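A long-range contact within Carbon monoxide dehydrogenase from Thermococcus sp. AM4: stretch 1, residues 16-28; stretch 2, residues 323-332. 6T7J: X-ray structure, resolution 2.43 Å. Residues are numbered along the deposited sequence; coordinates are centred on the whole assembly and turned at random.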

# COMPACT_ATOMS: atom_id res chain seq x y z
N ALA A 16 20.27 -11.18 25.73
CA ALA A 16 21.43 -12.05 25.60
C ALA A 16 22.72 -11.30 25.32
O ALA A 16 23.77 -11.93 25.20
CB ALA A 16 21.19 -13.10 24.50
N THR A 17 22.66 -9.98 25.20
CA THR A 17 23.84 -9.15 25.00
C THR A 17 24.13 -8.36 26.26
O THR A 17 23.22 -7.80 26.88
CB THR A 17 23.67 -8.20 23.81
OG1 THR A 17 22.42 -7.51 23.93
CG2 THR A 17 23.67 -8.98 22.50
N LYS A 18 25.40 -8.33 26.66
CA LYS A 18 25.79 -7.69 27.91
C LYS A 18 25.59 -6.18 27.82
O LYS A 18 25.96 -5.55 26.82
CB LYS A 18 27.24 -8.02 28.24
CG LYS A 18 27.54 -9.50 28.36
CD LYS A 18 26.83 -10.11 29.56
CE LYS A 18 26.91 -11.63 29.55
NZ LYS A 18 25.64 -12.26 29.10
N GLY A 19 24.99 -5.60 28.86
CA GLY A 19 24.75 -4.18 28.94
C GLY A 19 23.30 -3.77 28.82
O GLY A 19 22.93 -2.68 29.28
N VAL A 20 22.45 -4.62 28.22
CA VAL A 20 21.05 -4.26 28.03
C VAL A 20 20.33 -4.19 29.37
O VAL A 20 19.53 -3.28 29.62
CB VAL A 20 20.38 -5.25 27.06
CG1 VAL A 20 18.88 -5.02 27.01
CG2 VAL A 20 20.99 -5.14 25.68
N ALA A 21 20.59 -5.16 30.25
CA ALA A 21 19.93 -5.19 31.55
C ALA A 21 20.25 -3.94 32.37
O ALA A 21 19.35 -3.31 32.94
CB ALA A 21 20.33 -6.45 32.31
N GLU A 22 21.54 -3.59 32.46
CA GLU A 22 21.93 -2.41 33.23
C GLU A 22 21.19 -1.17 32.76
O GLU A 22 20.72 -0.36 33.57
CB GLU A 22 23.44 -2.18 33.12
CG GLU A 22 24.28 -3.41 32.82
CD GLU A 22 25.74 -3.07 32.59
OE1 GLU A 22 26.10 -1.87 32.68
OE2 GLU A 22 26.54 -3.99 32.31
N LEU A 23 21.04 -1.01 31.44
CA LEU A 23 20.42 0.20 30.91
C LEU A 23 18.91 0.18 31.06
O LEU A 23 18.30 1.24 31.26
CB LEU A 23 20.82 0.39 29.45
CG LEU A 23 22.07 1.25 29.21
CD1 LEU A 23 23.17 0.96 30.22
CD2 LEU A 23 22.57 1.02 27.80
N ILE A 24 18.28 -1.00 31.00
CA ILE A 24 16.86 -1.08 31.31
C ILE A 24 16.61 -0.67 32.76
O ILE A 24 15.67 0.06 33.07
CB ILE A 24 16.31 -2.48 31.01
CG1 ILE A 24 16.40 -2.77 29.51
CG2 ILE A 24 14.87 -2.62 31.48
CD1 ILE A 24 15.92 -4.14 29.12
N GLU A 25 17.48 -1.12 33.67
CA GLU A 25 17.32 -0.73 35.07
C GLU A 25 17.59 0.75 35.27
O GLU A 25 16.93 1.40 36.10
CB GLU A 25 18.24 -1.55 35.95
CG GLU A 25 18.18 -3.01 35.67
CD GLU A 25 19.30 -3.69 36.36
OE1 GLU A 25 19.70 -4.81 35.95
OE2 GLU A 25 19.73 -3.13 37.41
N LYS A 26 18.56 1.31 34.55
CA LYS A 26 18.80 2.75 34.63
C LYS A 26 17.59 3.53 34.14
O LYS A 26 17.20 4.53 34.75
CB LYS A 26 20.04 3.12 33.81
CG LYS A 26 20.39 4.59 33.86
CD LYS A 26 21.73 4.86 33.18
CE LYS A 26 22.22 6.27 33.46
NZ LYS A 26 21.26 7.29 32.96
N ALA A 27 16.97 3.08 33.05
CA ALA A 27 15.74 3.71 32.57
C ALA A 27 14.64 3.63 33.62
O ALA A 27 13.90 4.60 33.82
CB ALA A 27 15.28 3.04 31.27
N GLU A 28 14.53 2.49 34.30
CA GLU A 28 13.51 2.35 35.34
C GLU A 28 13.75 3.32 36.48
O GLU A 28 12.83 4.01 36.93
CB GLU A 28 13.48 0.91 35.85
CG GLU A 28 13.02 -0.09 34.83
CD GLU A 28 12.27 -1.25 35.45
OE1 GLU A 28 12.24 -1.33 36.69
OE2 GLU A 28 11.71 -2.07 34.69
N LEU A 323 16.23 -2.97 19.24
CA LEU A 323 15.71 -2.74 20.58
C LEU A 323 16.70 -2.01 21.49
O LEU A 323 16.37 -1.70 22.64
CB LEU A 323 15.31 -4.06 21.22
CG LEU A 323 13.95 -4.59 20.75
CD1 LEU A 323 13.66 -5.95 21.34
CD2 LEU A 323 12.86 -3.59 21.09
N MET A 324 17.90 -1.73 20.99
CA MET A 324 18.90 -1.03 21.79
C MET A 324 18.96 0.46 21.51
O MET A 324 19.64 1.18 22.26
CB MET A 324 20.29 -1.65 21.55
CG MET A 324 20.37 -3.12 21.97
SD MET A 324 21.92 -3.92 21.51
CE MET A 324 23.04 -3.19 22.71
N GLN A 325 18.26 0.96 20.48
CA GLN A 325 18.36 2.37 20.14
C GLN A 325 18.02 3.26 21.34
O GLN A 325 18.81 4.12 21.74
CB GLN A 325 17.47 2.70 18.93
CG GLN A 325 16.01 2.28 19.04
CD GLN A 325 15.25 2.51 17.75
OE1 GLN A 325 14.92 3.65 17.40
NE2 GLN A 325 14.97 1.43 17.03
N GLU A 326 16.84 3.03 21.95
CA GLU A 326 16.49 3.72 23.18
C GLU A 326 17.61 3.64 24.20
O GLU A 326 18.05 4.66 24.75
CB GLU A 326 15.21 3.11 23.77
CG GLU A 326 13.92 3.74 23.30
CD GLU A 326 12.73 2.93 23.73
OE1 GLU A 326 12.83 1.68 23.72
OE2 GLU A 326 11.69 3.53 24.09
N LEU A 327 18.11 2.42 24.45
CA LEU A 327 19.13 2.23 25.47
C LEU A 327 20.37 3.08 25.19
O LEU A 327 21.03 3.54 26.13
CB LEU A 327 19.50 0.75 25.57
CG LEU A 327 18.34 -0.18 25.91
CD1 LEU A 327 18.73 -1.63 25.73
CD2 LEU A 327 17.85 0.09 27.33
N ALA A 328 20.68 3.32 23.91
CA ALA A 328 21.86 4.11 23.58
C ALA A 328 21.73 5.53 24.12
O ALA A 328 22.72 6.12 24.57
CB ALA A 328 22.08 4.12 22.07
N ILE A 329 20.52 6.08 24.10
CA ILE A 329 20.31 7.41 24.66
C ILE A 329 20.36 7.36 26.18
O ILE A 329 20.71 8.35 26.83
CB ILE A 329 18.97 7.99 24.16
CG1 ILE A 329 18.87 7.85 22.64
CG2 ILE A 329 18.82 9.45 24.57
CD1 ILE A 329 17.51 8.24 22.08
N ILE A 330 20.03 6.21 26.77
CA ILE A 330 20.01 6.09 28.23
C ILE A 330 21.40 5.92 28.81
O ILE A 330 21.57 6.02 30.04
CB ILE A 330 19.04 4.94 28.59
CG1 ILE A 330 17.71 5.18 27.88
CG2 ILE A 330 18.81 4.86 30.09
CD1 ILE A 330 16.63 4.20 28.25
N THR A 331 22.42 5.70 27.97
CA THR A 331 23.79 5.79 28.46
C THR A 331 24.11 7.20 28.94
O THR A 331 24.98 7.38 29.80
CB THR A 331 24.78 5.39 27.36
OG1 THR A 331 24.74 6.35 26.30
CG2 THR A 331 24.45 4.01 26.81
N GLY A 332 23.42 8.21 28.41
CA GLY A 332 23.66 9.58 28.79
C GLY A 332 24.80 10.26 28.07
O GLY A 332 25.13 11.40 28.40

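This is a mainly apolar helix-to-helix contact between residues that touch across at least 303 positions of sequence, fastened by a single hydrogen bond from a lysine to a backbone carbonyl.

The first helix covers residues 20-28 and continues beyond the stretch. A type II turn from Thr-17 to Val-20 leads into it, and Gly-19 takes the N-cap position. The phi of Gly-19 is 110°, and a side chain there would be jammed against the carbonyl O of Lys-18. The partner helix includes residues 325-330. The two axes come within 9.4 Å and make an angle of 68°, so the helices cross steeply. The backbones are nearest at Leu-23 and Leu-327, whose CA atoms lie 5.9 Å apart.

These two leucines form the centre of the contact, and each points toward the other stretch. CB of Leu-23 lies 3.7 Å from CD2 of Leu-327. CD2 of Leu-23 reaches further along the partner, to 3.4 Å from the carbonyl O of Leu-327 and 3.7 Å from CG2 of Thr-331. Leu-327 in turn fits among several side chains of the first helix. CD1 of Leu-327 lies 3.6 Å from CG1 of Val-20, and CD2 of Leu-327 lies 3.9 Å from CG1 of Ile-24. The apolar side-chain pairs pack at van der Waals distance, and all of these residues are buried.

Earlier in both stretches, Met-324 extends the apolar patch. Its CA-to-CB bond points sideways, but the end of the side chain comes nearer. CE of Met-324 lies 4.1 Å from CG2 of Val-20.

Further along both stretches, Ile-330 points toward the first helix. CD1 of Ile-330 lies 3.5 Å from CB of Ala-27. CG2 of Ile-330 also lies 3.8 Å from the backbone O of Leu-23.

Lys-26 supplies the polar link. Its chi1 to chi3 are all t and chi4 is m, so the chain is largely extended. CG of Lys-26 passes 4.1 Å from CG2 of Ile-330, and NZ of Lys-26 donates a hydrogen bond to O of Ile-330 at 3.2 Å. The aliphatic part thus adds to the packing while the charged end meets a carbonyl.

Near the end of the second stretch, OG1 of Thr-331 donates to O of Ala-328 at 2.7 Å. Its hydroxyl thus turns back to its own stretch, while its methyl CG2 meets Leu-23. Gly-332 then leaves helical geometry with positive phi. In all, the contact buries 454 Å², summed over both sides.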